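Side-chain contacts in NOL1/NOP2/sun family protein (Enterococcus faecium, PDB 3M4X), which probably methylates cytosine in ribosomal RNA using S-adenosylmethionine, as an RsmF-like enzyme with a PUA domain likely to hold RNA: residues A[21-26]-A[268-273]; A[99-104]-A[229-234]; A[132-137]-A[174-179]; A[189-192]-A[197-200]; A[249-254]-A[273-278]. All coordinates share one frame; numbering follows the deposited sequence.

Contacts 2 and 3 form one buried group in the Rossmann-like methyltransferase core. Their centres are 11 Å apart, and strands 228-234 and 176-182 pair side by side, with Ile231 N 2.8 Å from Ile179 O. Contact 4 belongs to the loop and short helix that follow strand 176-182. It touches Cys235, the residue after segment 229-234 of contact 2: Met190 packs on it and Gly189 makes a backbone hydrogen bond to it. Contacts 1 and 5 lie at the surface and share Trp273, and their centres are 19 Å apart. Contact 5 touches the core through Leu249, which packs on Leu230 of contact 2. Contact 1 ties the N-terminal region to the methyltransferase domain.

Contact 1: residues A[21-26]-A[268-273]; sequences GEEASD and SGRSEW
Arg270 reaches out of its loop and lays the edge of its guanidinium group against the carboxylate of Glu23. This is a salt bridge between the N-terminal RsmF-type region and the Rossmann-like methyltransferase domain. Glu23 belongs to the segment that leads into helix 24-33. Arg270 belongs to the loop that leads from strand 267-268 toward strand 283-285. The two side chains arrive from opposite directions and meet at their charged ends.

One N-H carries the direct bond. Arg270 NH2 donates to Glu23 OE1 at 3.3 Å, and the N-H...O angle of 171° is nearly straight. The oxygen lies close to the guanidinium plane and is approached on its syn side, but from well outside the carboxylate plane. The two planes are 31° apart. Arg270 NH1, the other terminal nitrogen, is 4.1 Å from Glu23 OE1 and is linked to it through a water instead. The water donates to Glu23 OE1 at 2.6 Å and accepts from Arg270 NH1 at 3.0 Å, so OE1 takes two hydrogen bonds. Glu23 OE2 is hydrogen-bonded to His288 NE2, and this second partner probably helps to fix the rotation of the carboxylate.

Glu23 gets its reach from an extended chain, with CG opposite the backbone N across the CA-CB bond (chi1 -176°). Arg270 is also extended, from CG to NE. Leu20 and Trp286 touch it along the way. Its CD rests on one face of the Trp273 ring, 3.3 Å above the plane and offset toward the rim.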
# COMPACT_ATOMS: atom_id res chain seq x y z
N GLY A 21 5.10 34.27 7.96
CA GLY A 21 5.91 35.43 8.28
C GLY A 21 7.17 35.45 7.43
O GLY A 21 7.11 35.37 6.20
N GLU A 22 8.33 35.54 8.08
CA GLU A 22 9.57 35.69 7.33
C GLU A 22 10.06 34.35 6.81
O GLU A 22 10.86 34.28 5.87
CB GLU A 22 10.65 36.34 8.19
CG GLU A 22 11.13 35.48 9.34
CD GLU A 22 12.33 36.09 10.05
OE1 GLU A 22 12.59 35.70 11.20
OE2 GLU A 22 12.99 36.97 9.45
N GLU A 23 9.55 33.30 7.43
CA GLU A 23 9.85 31.95 7.02
C GLU A 23 9.34 31.72 5.59
O GLU A 23 9.83 30.85 4.86
CB GLU A 23 9.21 30.96 8.00
CG GLU A 23 9.53 29.52 7.73
CD GLU A 23 9.04 28.60 8.82
OE1 GLU A 23 8.43 29.09 9.80
OE2 GLU A 23 9.26 27.38 8.70
N ALA A 24 8.34 32.51 5.21
CA ALA A 24 7.68 32.34 3.92
C ALA A 24 8.66 32.31 2.74
O ALA A 24 8.47 31.55 1.79
CB ALA A 24 6.63 33.42 3.72
N SER A 25 9.70 33.14 2.81
CA SER A 25 10.69 33.23 1.73
C SER A 25 11.42 31.92 1.45
O SER A 25 11.56 31.52 0.29
CB SER A 25 11.72 34.33 2.02
OG SER A 25 11.10 35.59 2.01
N ASP A 26 11.91 31.28 2.50
CA ASP A 26 12.57 29.98 2.34
C ASP A 26 11.60 28.97 1.76
O ASP A 26 11.96 28.14 0.93
CB ASP A 26 13.14 29.51 3.67
CG ASP A 26 13.94 30.60 4.37
OD1 ASP A 26 15.18 30.63 4.22
OD2 ASP A 26 13.32 31.46 5.04
N SER A 268 6.34 20.19 13.44
CA SER A 268 5.18 19.76 14.19
C SER A 268 3.96 20.59 13.80
O SER A 268 4.10 21.67 13.24
CB SER A 268 5.46 19.92 15.68
OG SER A 268 4.92 21.14 16.14
N GLY A 269 2.77 20.08 14.08
CA GLY A 269 1.57 20.88 13.91
C GLY A 269 1.66 22.12 14.80
O GLY A 269 2.37 22.13 15.81
N ARG A 270 0.95 23.19 14.43
CA ARG A 270 1.04 24.45 15.17
C ARG A 270 -0.23 24.71 15.96
O ARG A 270 -1.30 24.82 15.39
CB ARG A 270 1.33 25.61 14.22
CG ARG A 270 2.49 25.32 13.27
CD ARG A 270 3.00 26.60 12.59
NE ARG A 270 4.22 26.34 11.82
CZ ARG A 270 5.05 27.29 11.38
NH1 ARG A 270 4.80 28.57 11.64
NH2 ARG A 270 6.13 26.95 10.69
N SER A 271 -0.11 24.80 17.28
CA SER A 271 -1.29 24.98 18.11
C SER A 271 -2.11 26.20 17.67
O SER A 271 -3.34 26.16 17.69
CB SER A 271 -0.91 25.09 19.58
OG SER A 271 -0.07 26.21 19.79
N GLU A 272 -1.43 27.27 17.26
CA GLU A 272 -2.14 28.48 16.86
C GLU A 272 -2.96 28.29 15.58
O GLU A 272 -3.81 29.11 15.26
CB GLU A 272 -1.20 29.69 16.73
CG GLU A 272 -0.18 29.61 15.57
CD GLU A 272 1.11 28.91 15.96
OE1 GLU A 272 1.12 28.18 16.98
OE2 GLU A 272 2.13 29.09 15.24
N TRP A 273 -2.73 27.20 14.86
CA TRP A 273 -3.55 26.91 13.68
C TRP A 273 -4.75 26.01 13.98
O TRP A 273 -5.55 25.70 13.10
CB TRP A 273 -2.70 26.31 12.56
CG TRP A 273 -1.71 27.28 12.01
CD1 TRP A 273 -1.68 28.63 12.21
CD2 TRP A 273 -0.61 26.98 11.15
NE1 TRP A 273 -0.63 29.19 11.53
CE2 TRP A 273 0.05 28.20 10.87
CE3 TRP A 273 -0.10 25.80 10.58
CZ2 TRP A 273 1.19 28.28 10.06
CZ3 TRP A 273 1.02 25.88 9.77
CH2 TRP A 273 1.66 27.11 9.52
O HOH W 1 6.56 30.72 10.62

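Contact 2: residues A[99-104]-A[229-234]; sequences TAAAAK and QLIYST
The last turn of helix 95-101 comes closest to strand 228-234 where the CA atoms of Ala101 and Ile231 stand 6.0 Å apart. The helix ends there: Ala102, the next residue, has positive phi and leaves the helical conformation.

Ile231 does most of the touching. Its CG1 and CD1 each lie 3.7 Å from Ala101 CA, so the branch rests on that atom as well as on the methyl. Ala101 CB is 4.1 Å from Ile231 CD1. CG1 is placed there by a chi1 of -70°, which sets it beside the backbone N, while CG2 lies on the carbonyl side. Ala100 adds only a loose contact, its O 4.4 Å from Ile231 CG1.

The setting is the helix-on-sheet layer of a Rossmann-like methyltransferase. Strand 228-234 runs parallel to 176-182 and antiparallel to 295-302. Val297 of the latter touches both Ala100 and Ile231, and Leu123 of helix 118-127 touches Ala101. Arg178 NE of strand 176-182 gives Ala101 O a weak hydrogen bond.

No hydrogen bond crosses between the two segments. All three touching residues are buried, so between these segments the chemistry is apolar packing.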
# COMPACT_ATOMS: atom_id res chain seq x y z
N THR A 99 4.73 4.85 8.26
CA THR A 99 5.58 4.67 9.43
C THR A 99 4.83 5.07 10.71
O THR A 99 4.87 4.36 11.71
CB THR A 99 6.89 5.43 9.28
OG1 THR A 99 7.63 4.85 8.20
CG2 THR A 99 7.72 5.35 10.56
N ALA A 100 4.14 6.21 10.66
CA ALA A 100 3.31 6.67 11.78
C ALA A 100 2.28 5.62 12.18
O ALA A 100 2.03 5.40 13.36
CB ALA A 100 2.61 7.95 11.43
N ALA A 101 1.72 4.96 11.18
CA ALA A 101 0.64 4.00 11.39
C ALA A 101 1.07 2.81 12.22
O ALA A 101 0.28 2.29 13.01
CB ALA A 101 0.06 3.54 10.05
N ALA A 102 2.32 2.37 12.04
CA ALA A 102 2.85 1.21 12.75
C ALA A 102 1.81 0.10 13.00
O ALA A 102 1.50 -0.24 14.14
CB ALA A 102 3.50 1.62 14.06
N ALA A 103 1.29 -0.45 11.91
CA ALA A 103 0.41 -1.60 11.99
C ALA A 103 1.14 -2.77 12.65
O ALA A 103 2.36 -2.91 12.53
CB ALA A 103 -0.04 -1.99 10.60
N LYS A 104 0.40 -3.63 13.33
CA LYS A 104 1.00 -4.78 13.99
C LYS A 104 0.47 -6.07 13.38
O LYS A 104 -0.69 -6.14 12.98
CB LYS A 104 0.69 -4.75 15.49
CG LYS A 104 1.27 -3.54 16.23
CD LYS A 104 0.63 -3.39 17.61
CE LYS A 104 0.72 -4.69 18.43
NZ LYS A 104 -0.08 -4.63 19.69
N GLN A 229 -7.04 2.77 16.48
CA GLN A 229 -6.25 3.94 16.16
C GLN A 229 -6.54 4.46 14.78
O GLN A 229 -6.78 3.69 13.84
CB GLN A 229 -4.76 3.66 16.35
CG GLN A 229 -4.45 3.22 17.77
CD GLN A 229 -3.12 3.76 18.27
OE1 GLN A 229 -2.06 3.28 17.89
NE2 GLN A 229 -3.19 4.79 19.12
N LEU A 230 -6.56 5.78 14.69
CA LEU A 230 -6.81 6.48 13.45
C LEU A 230 -5.59 7.29 13.09
O LEU A 230 -5.10 8.10 13.88
CB LEU A 230 -7.97 7.44 13.63
CG LEU A 230 -8.16 8.45 12.51
CD1 LEU A 230 -8.58 7.73 11.25
CD2 LEU A 230 -9.19 9.45 12.93
N ILE A 231 -5.08 7.05 11.89
CA ILE A 231 -4.01 7.86 11.36
C ILE A 231 -4.56 8.71 10.21
O ILE A 231 -5.10 8.18 9.23
CB ILE A 231 -2.82 7.00 10.88
CG1 ILE A 231 -2.08 6.35 12.06
CG2 ILE A 231 -1.84 7.85 10.08
CD1 ILE A 231 -2.71 5.07 12.60
N TYR A 232 -4.45 10.04 10.35
CA TYR A 232 -4.92 10.98 9.33
C TYR A 232 -3.76 11.70 8.67
O TYR A 232 -2.83 12.16 9.34
CB TYR A 232 -5.84 12.03 9.95
CG TYR A 232 -6.27 13.14 9.00
CD1 TYR A 232 -7.23 12.91 8.04
CD2 TYR A 232 -5.72 14.42 9.09
CE1 TYR A 232 -7.65 13.91 7.18
CE2 TYR A 232 -6.13 15.45 8.23
CZ TYR A 232 -7.11 15.18 7.28
OH TYR A 232 -7.54 16.17 6.41
N SER A 233 -3.81 11.83 7.35
CA SER A 233 -2.71 12.46 6.64
C SER A 233 -3.16 13.20 5.41
O SER A 233 -4.24 12.94 4.85
CB SER A 233 -1.66 11.44 6.24
OG SER A 233 -2.05 10.78 5.05
N THR A 234 -2.29 14.08 4.96
CA THR A 234 -2.63 14.97 3.89
C THR A 234 -1.33 15.38 3.19
O THR A 234 -0.27 15.37 3.81
CB THR A 234 -3.38 16.17 4.50
OG1 THR A 234 -4.73 16.20 3.99
CG2 THR A 234 -2.66 17.46 4.24

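Contact 3: residues A[132-137]-A[174-179]; sequences LLVTNE and GFFDRI
Phe175 O accepts a hydrogen bond from Lys108 NZ. The same lysine makes a cation-pi contact with the Phe175 ring, and Phe172 meets that ring edge-to-face. Phe175 is thus gripped at both its backbone and its side chain. The far end of the ring meets Leu132. Leu132 CD2 lies 3.7 Å from Phe175 CZ and 3.8 Å from Phe175 CE2, at the ring edge and near its plane. The two side chains cross at about a right angle. Phe175 reaches this far because its CG is trans to the backbone N, with chi1 179°.

Val134 and Phe176 make a second pair of the same kind, also set nearly perpendicular. Val134 CG1 is 3.4 Å from Phe176 CE2 and 3.6 Å from Phe176 CZ, again at the ring edge. Val134 CG2 touches Phe176 CZ more loosely, at 4.1 Å. The short approach of CG1 comes with an eclipsed Val134 chi1 of 2° and should be read with caution.

Strands 132-136 and 176-182 are not neighbours in the mixed sheet of the Rossmann-like methyltransferase fold. Strand 108-111 runs between them, parallel to both. The contact therefore forms above that strand on one face of the sheet, where Leu110 touches both Val134 and Phe176.

The two phenylalanines also pack on each other. Phe176 CD1 lies at the edge of the Phe175 ring, while Phe175 CD2 sits 3.4 Å above the plane of the Phe176 ring, over its centre.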
# COMPACT_ATOMS: atom_id res chain seq x y z
N LEU A 132 -5.58 -8.90 8.99
CA LEU A 132 -6.37 -8.61 7.81
C LEU A 132 -6.19 -7.16 7.38
O LEU A 132 -6.43 -6.24 8.16
CB LEU A 132 -7.85 -8.87 8.08
CG LEU A 132 -8.82 -8.40 7.00
CD1 LEU A 132 -8.64 -9.17 5.69
CD2 LEU A 132 -10.26 -8.50 7.47
N LEU A 133 -5.79 -6.96 6.14
CA LEU A 133 -5.60 -5.62 5.61
C LEU A 133 -6.69 -5.39 4.60
O LEU A 133 -6.71 -6.03 3.55
CB LEU A 133 -4.24 -5.53 4.89
CG LEU A 133 -3.52 -4.19 4.63
CD1 LEU A 133 -2.87 -4.17 3.25
CD2 LEU A 133 -4.39 -2.97 4.82
N VAL A 134 -7.63 -4.50 4.89
CA VAL A 134 -8.52 -4.10 3.81
C VAL A 134 -8.12 -2.75 3.22
O VAL A 134 -7.85 -1.77 3.92
CB VAL A 134 -10.05 -4.33 4.09
CG1 VAL A 134 -10.31 -4.91 5.47
CG2 VAL A 134 -10.89 -3.12 3.77
N THR A 135 -8.01 -2.74 1.90
CA THR A 135 -7.45 -1.62 1.18
C THR A 135 -8.51 -1.18 0.20
O THR A 135 -8.86 -1.91 -0.73
CB THR A 135 -6.22 -2.03 0.38
OG1 THR A 135 -5.41 -2.92 1.15
CG2 THR A 135 -5.41 -0.83 0.05
N ASN A 136 -9.02 0.02 0.41
CA ASN A 136 -10.11 0.51 -0.39
C ASN A 136 -9.68 1.66 -1.30
O ASN A 136 -8.93 2.54 -0.89
CB ASN A 136 -11.24 0.97 0.53
CG ASN A 136 -12.38 1.62 -0.24
OD1 ASN A 136 -13.20 0.94 -0.86
ND2 ASN A 136 -12.42 2.95 -0.21
N GLU A 137 -10.16 1.64 -2.54
CA GLU A 137 -9.96 2.73 -3.47
C GLU A 137 -11.30 3.04 -4.14
O GLU A 137 -12.02 2.12 -4.52
CB GLU A 137 -8.91 2.35 -4.52
CG GLU A 137 -8.80 3.33 -5.67
CD GLU A 137 -8.51 4.75 -5.21
OE1 GLU A 137 -7.87 4.94 -4.15
OE2 GLU A 137 -8.92 5.69 -5.93
N GLY A 174 -17.37 -0.68 13.77
CA GLY A 174 -16.60 -1.13 14.92
C GLY A 174 -15.59 -2.26 14.70
O GLY A 174 -15.19 -2.94 15.66
N PHE A 175 -15.15 -2.44 13.46
CA PHE A 175 -14.39 -3.64 13.07
C PHE A 175 -12.86 -3.55 13.24
O PHE A 175 -12.22 -4.51 13.70
CB PHE A 175 -14.75 -4.01 11.62
CG PHE A 175 -14.02 -5.21 11.08
CD1 PHE A 175 -14.46 -6.50 11.36
CD2 PHE A 175 -12.94 -5.06 10.23
CE1 PHE A 175 -13.80 -7.60 10.83
CE2 PHE A 175 -12.28 -6.15 9.69
CZ PHE A 175 -12.71 -7.42 9.99
N PHE A 176 -12.28 -2.40 12.91
CA PHE A 176 -10.83 -2.27 12.77
C PHE A 176 -10.05 -1.84 14.00
O PHE A 176 -10.48 -0.98 14.77
CB PHE A 176 -10.50 -1.28 11.64
CG PHE A 176 -10.94 -1.74 10.29
CD1 PHE A 176 -12.08 -1.22 9.71
CD2 PHE A 176 -10.23 -2.71 9.60
CE1 PHE A 176 -12.50 -1.66 8.45
CE2 PHE A 176 -10.63 -3.15 8.35
CZ PHE A 176 -11.76 -2.62 7.77
N ASP A 177 -8.87 -2.42 14.15
CA ASP A 177 -7.88 -1.93 15.11
C ASP A 177 -7.26 -0.61 14.67
O ASP A 177 -6.80 0.17 15.49
CB ASP A 177 -6.74 -2.93 15.26
CG ASP A 177 -7.19 -4.21 15.88
OD1 ASP A 177 -7.48 -4.19 17.09
OD2 ASP A 177 -7.26 -5.24 15.16
N ARG A 178 -7.24 -0.37 13.38
CA ARG A 178 -6.37 0.67 12.86
C ARG A 178 -6.88 1.11 11.52
O ARG A 178 -7.19 0.28 10.66
CB ARG A 178 -4.97 0.09 12.73
CG ARG A 178 -3.83 1.07 12.49
CD ARG A 178 -2.54 0.43 13.04
NE ARG A 178 -1.97 1.27 14.07
CZ ARG A 178 -1.93 0.99 15.36
NH1 ARG A 178 -2.39 -0.16 15.81
NH2 ARG A 178 -1.41 1.86 16.19
N ILE A 179 -6.98 2.43 11.34
CA ILE A 179 -7.43 2.97 10.07
C ILE A 179 -6.55 4.11 9.61
O ILE A 179 -6.25 5.04 10.37
CB ILE A 179 -8.91 3.44 10.14
CG1 ILE A 179 -9.83 2.30 10.57
CG2 ILE A 179 -9.34 4.02 8.79
CD1 ILE A 179 -11.32 2.71 10.65

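Contact 4: residues A[189-192]-A[197-200]; sequences GMFR and AIKE
This is a short-range apolar contact, in which the chain folds back on itself just after the Pro-Cys-Ser loop of the methyltransferase domain. The loop follows strand 176-182 of the Rossmann-like core and leads into helix 195-200. Residues 189-192 pack against the side of that helix. The CA atoms of Phe191 and Ala197 come within 5.6 Å of each other.

Phe191 is the central group. One face of its ring takes Ile198 CG1 in a CH-pi contact, 3.9 Å from the ring centroid and 23° off the normal. The methylene lies toward the rim, nearest the CG and CD1 side, and is 3.6 Å from Phe191 CD1. With chi2 near 5° the ring turns this face to Ile198. Phe12 and Trp201 meet the same ring edge-to-face, so aromatic groups from the N-terminal region (Phe12) and from just beyond segment 197-200 (Trp201) help to enclose it.

The Ala197 methyl touches both loop residues. Its CB lies 4.0 Å from Met190 CB and 4.1 Å from Phe191 CD1. Met190, a selenomethionine, then bends away and touches Cys235. No hydrogen bond joins the two segments. Ala197 O approaches the ring obliquely, 3.5 Å from Phe191 CE1, and Ile198 CD1 lies 3.8 Å from Phe191 O.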
# COMPACT_ATOMS: atom_id res chain seq x y z
N GLY A 189 1.34 20.18 -1.41
CA GLY A 189 2.56 19.40 -1.26
C GLY A 189 2.91 18.72 -2.56
O GLY A 189 3.97 18.08 -2.67
N MSE A 190 2.04 18.85 -3.56
CA MSE A 190 2.28 18.27 -4.88
C MSE A 190 2.69 19.32 -5.92
O MSE A 190 2.87 18.99 -7.10
CB MSE A 190 1.03 17.51 -5.37
CG MSE A 190 0.65 16.27 -4.54
SE MSE A 190 2.06 14.89 -4.49
CE MSE A 190 2.74 15.22 -2.68
N PHE A 191 2.84 20.57 -5.49
CA PHE A 191 3.21 21.66 -6.40
C PHE A 191 4.51 21.41 -7.20
O PHE A 191 4.54 21.58 -8.42
CB PHE A 191 3.31 22.99 -5.65
CG PHE A 191 1.98 23.63 -5.38
CD1 PHE A 191 0.80 22.99 -5.70
CD2 PHE A 191 1.92 24.88 -4.78
CE1 PHE A 191 -0.43 23.59 -5.44
CE2 PHE A 191 0.70 25.48 -4.52
CZ PHE A 191 -0.48 24.83 -4.85
N ARG A 192 5.59 21.03 -6.50
CA ARG A 192 6.86 20.72 -7.15
C ARG A 192 6.73 19.54 -8.10
O ARG A 192 7.24 19.57 -9.22
CB ARG A 192 7.93 20.39 -6.11
CG ARG A 192 8.50 21.57 -5.35
CD ARG A 192 9.97 21.35 -4.98
NE ARG A 192 10.19 20.29 -3.98
CZ ARG A 192 10.97 20.44 -2.91
NH1 ARG A 192 11.59 21.60 -2.71
NH2 ARG A 192 11.12 19.45 -2.05
N ALA A 197 -1.19 20.29 -10.38
CA ALA A 197 -1.63 20.62 -9.03
C ALA A 197 -1.71 22.13 -8.79
O ALA A 197 -2.58 22.61 -8.05
CB ALA A 197 -0.70 19.98 -8.00
N ILE A 198 -0.81 22.88 -9.39
CA ILE A 198 -0.85 24.33 -9.26
C ILE A 198 -2.05 24.87 -10.02
O ILE A 198 -2.83 25.66 -9.49
CB ILE A 198 0.44 24.97 -9.78
CG1 ILE A 198 1.60 24.60 -8.86
CG2 ILE A 198 0.27 26.48 -9.85
CD1 ILE A 198 2.96 24.92 -9.43
N LYS A 199 -2.21 24.41 -11.26
CA LYS A 199 -3.33 24.80 -12.10
C LYS A 199 -4.68 24.60 -11.41
O LYS A 199 -5.56 25.44 -11.51
CB LYS A 199 -3.30 24.02 -13.41
CG LYS A 199 -2.08 24.28 -14.27
CD LYS A 199 -2.47 24.88 -15.62
CE LYS A 199 -3.24 23.88 -16.47
NZ LYS A 199 -3.61 24.44 -17.81
N GLU A 200 -4.82 23.47 -10.71
CA GLU A 200 -6.10 23.09 -10.12
C GLU A 200 -6.36 23.74 -8.77
O GLU A 200 -7.47 23.67 -8.24
CB GLU A 200 -6.16 21.57 -9.97
CG GLU A 200 -5.62 20.80 -11.16
CD GLU A 200 -6.71 20.13 -11.97
OE1 GLU A 200 -7.84 20.00 -11.45
OE2 GLU A 200 -6.42 19.72 -13.12

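Contact 5: residues A[249-254]-A[273-278]; sequences LVENYP and WGSVAG
Val250 and Val276 meet at a slant, each offering its branched end to the other. Val250 CG1 lies 3.9 Å from Val276 CG1, while Val250 CB is 4.0 Å from Val276 CG2. Both methyls of Val276 are thus used. With a chi1 of -56°, Val276 turns CG1 toward Glu251 as well. The Glu251 chain slants past this methyl, with its CG 3.9 Å from Val276 CG1.

Beyond it, the carboxylate reaches Ser275. Ser275 OG donates to Glu251 OE2 at 2.7 Å. The hydroxyl comes from the syn side of the oxygen, 32° out of the carboxylate plane. OE2 also touches Val276 CG1, at 3.7 Å.

The contact joins the last turn of helix 243-252 to the loop between the antiparallel strands 267-268 and 283-285 of the methyltransferase domain. It lies at the surface, with Glu251 and Ser275 both exposed. Glu251 also touches a crystal neighbour, which may influence its geometry. Ser247, one turn before Glu251, takes a hydrogen bond on its OG from Ser275 N and also touches Val276. Ser275 is therefore held from the helix at two points, by its backbone N-H and by its hydroxyl.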
# COMPACT_ATOMS: atom_id res chain seq x y z
N LEU A 249 -11.99 16.82 14.90
CA LEU A 249 -12.05 15.45 15.41
C LEU A 249 -12.12 15.41 16.93
O LEU A 249 -12.96 14.72 17.51
CB LEU A 249 -10.84 14.62 14.94
CG LEU A 249 -10.87 14.07 13.51
CD1 LEU A 249 -9.54 13.38 13.15
CD2 LEU A 249 -12.03 13.11 13.38
N VAL A 250 -11.22 16.14 17.58
CA VAL A 250 -11.13 16.16 19.04
C VAL A 250 -12.37 16.79 19.69
O VAL A 250 -12.77 16.42 20.80
CB VAL A 250 -9.87 16.91 19.53
CG1 VAL A 250 -9.92 17.16 21.04
CG2 VAL A 250 -8.62 16.14 19.14
N GLU A 251 -12.99 17.74 19.00
CA GLU A 251 -14.17 18.40 19.54
C GLU A 251 -15.43 17.57 19.40
O GLU A 251 -16.34 17.66 20.23
CB GLU A 251 -14.36 19.78 18.90
CG GLU A 251 -13.37 20.80 19.43
CD GLU A 251 -13.19 22.00 18.52
OE1 GLU A 251 -13.76 22.01 17.41
OE2 GLU A 251 -12.47 22.93 18.92
N ASN A 252 -15.49 16.74 18.36
CA ASN A 252 -16.73 16.06 18.05
C ASN A 252 -16.72 14.56 18.32
O ASN A 252 -17.74 13.88 18.16
CB ASN A 252 -17.16 16.37 16.62
CG ASN A 252 -17.50 17.84 16.43
OD1 ASN A 252 -16.70 18.61 15.90
ND2 ASN A 252 -18.69 18.24 16.88
N TYR A 253 -15.57 14.04 18.75
CA TYR A 253 -15.43 12.62 19.01
C TYR A 253 -14.57 12.32 20.23
O TYR A 253 -13.64 13.07 20.55
CB TYR A 253 -14.84 11.92 17.80
CG TYR A 253 -15.67 12.04 16.56
CD1 TYR A 253 -15.47 13.08 15.68
CD2 TYR A 253 -16.65 11.11 16.27
CE1 TYR A 253 -16.23 13.19 14.53
CE2 TYR A 253 -17.43 11.21 15.13
CZ TYR A 253 -17.21 12.25 14.26
OH TYR A 253 -17.96 12.35 13.11
N PRO A 254 -14.86 11.20 20.90
CA PRO A 254 -14.02 10.79 22.04
C PRO A 254 -12.67 10.27 21.55
O PRO A 254 -12.38 9.08 21.69
CB PRO A 254 -14.84 9.67 22.70
CG PRO A 254 -15.74 9.15 21.62
CD PRO A 254 -16.03 10.32 20.71
N TRP A 273 -2.73 27.20 14.86
CA TRP A 273 -3.55 26.91 13.68
C TRP A 273 -4.75 26.01 13.98
O TRP A 273 -5.55 25.70 13.10
CB TRP A 273 -2.70 26.31 12.56
CG TRP A 273 -1.71 27.28 12.01
CD1 TRP A 273 -1.68 28.63 12.21
CD2 TRP A 273 -0.61 26.98 11.15
NE1 TRP A 273 -0.63 29.19 11.53
CE2 TRP A 273 0.05 28.20 10.87
CE3 TRP A 273 -0.10 25.80 10.58
CZ2 TRP A 273 1.19 28.28 10.06
CZ3 TRP A 273 1.02 25.88 9.77
CH2 TRP A 273 1.66 27.11 9.52
N GLY A 274 -4.90 25.59 15.24
CA GLY A 274 -6.02 24.74 15.63
C GLY A 274 -6.82 25.35 16.76
O GLY A 274 -6.69 26.54 17.05
N SER A 275 -7.65 24.54 17.42
CA SER A 275 -8.41 25.01 18.56
C SER A 275 -8.46 24.03 19.73
O SER A 275 -9.31 24.16 20.59
CB SER A 275 -9.83 25.42 18.16
OG SER A 275 -10.56 24.34 17.63
N VAL A 276 -7.54 23.07 19.76
CA VAL A 276 -7.49 22.13 20.88
C VAL A 276 -6.05 21.91 21.30
O VAL A 276 -5.14 22.27 20.57
CB VAL A 276 -8.14 20.76 20.52
CG1 VAL A 276 -9.56 20.96 20.05
CG2 VAL A 276 -7.30 20.02 19.46
N ALA A 277 -5.86 21.32 22.47
CA ALA A 277 -4.52 21.03 22.98
C ALA A 277 -3.89 19.89 22.18
O ALA A 277 -4.58 19.20 21.43
CB ALA A 277 -4.60 20.65 24.46
N GLY A 278 -2.59 19.71 22.35
CA GLY A 278 -1.87 18.55 21.85
C GLY A 278 -1.44 18.55 20.39
O GLY A 278 -0.85 17.59 19.91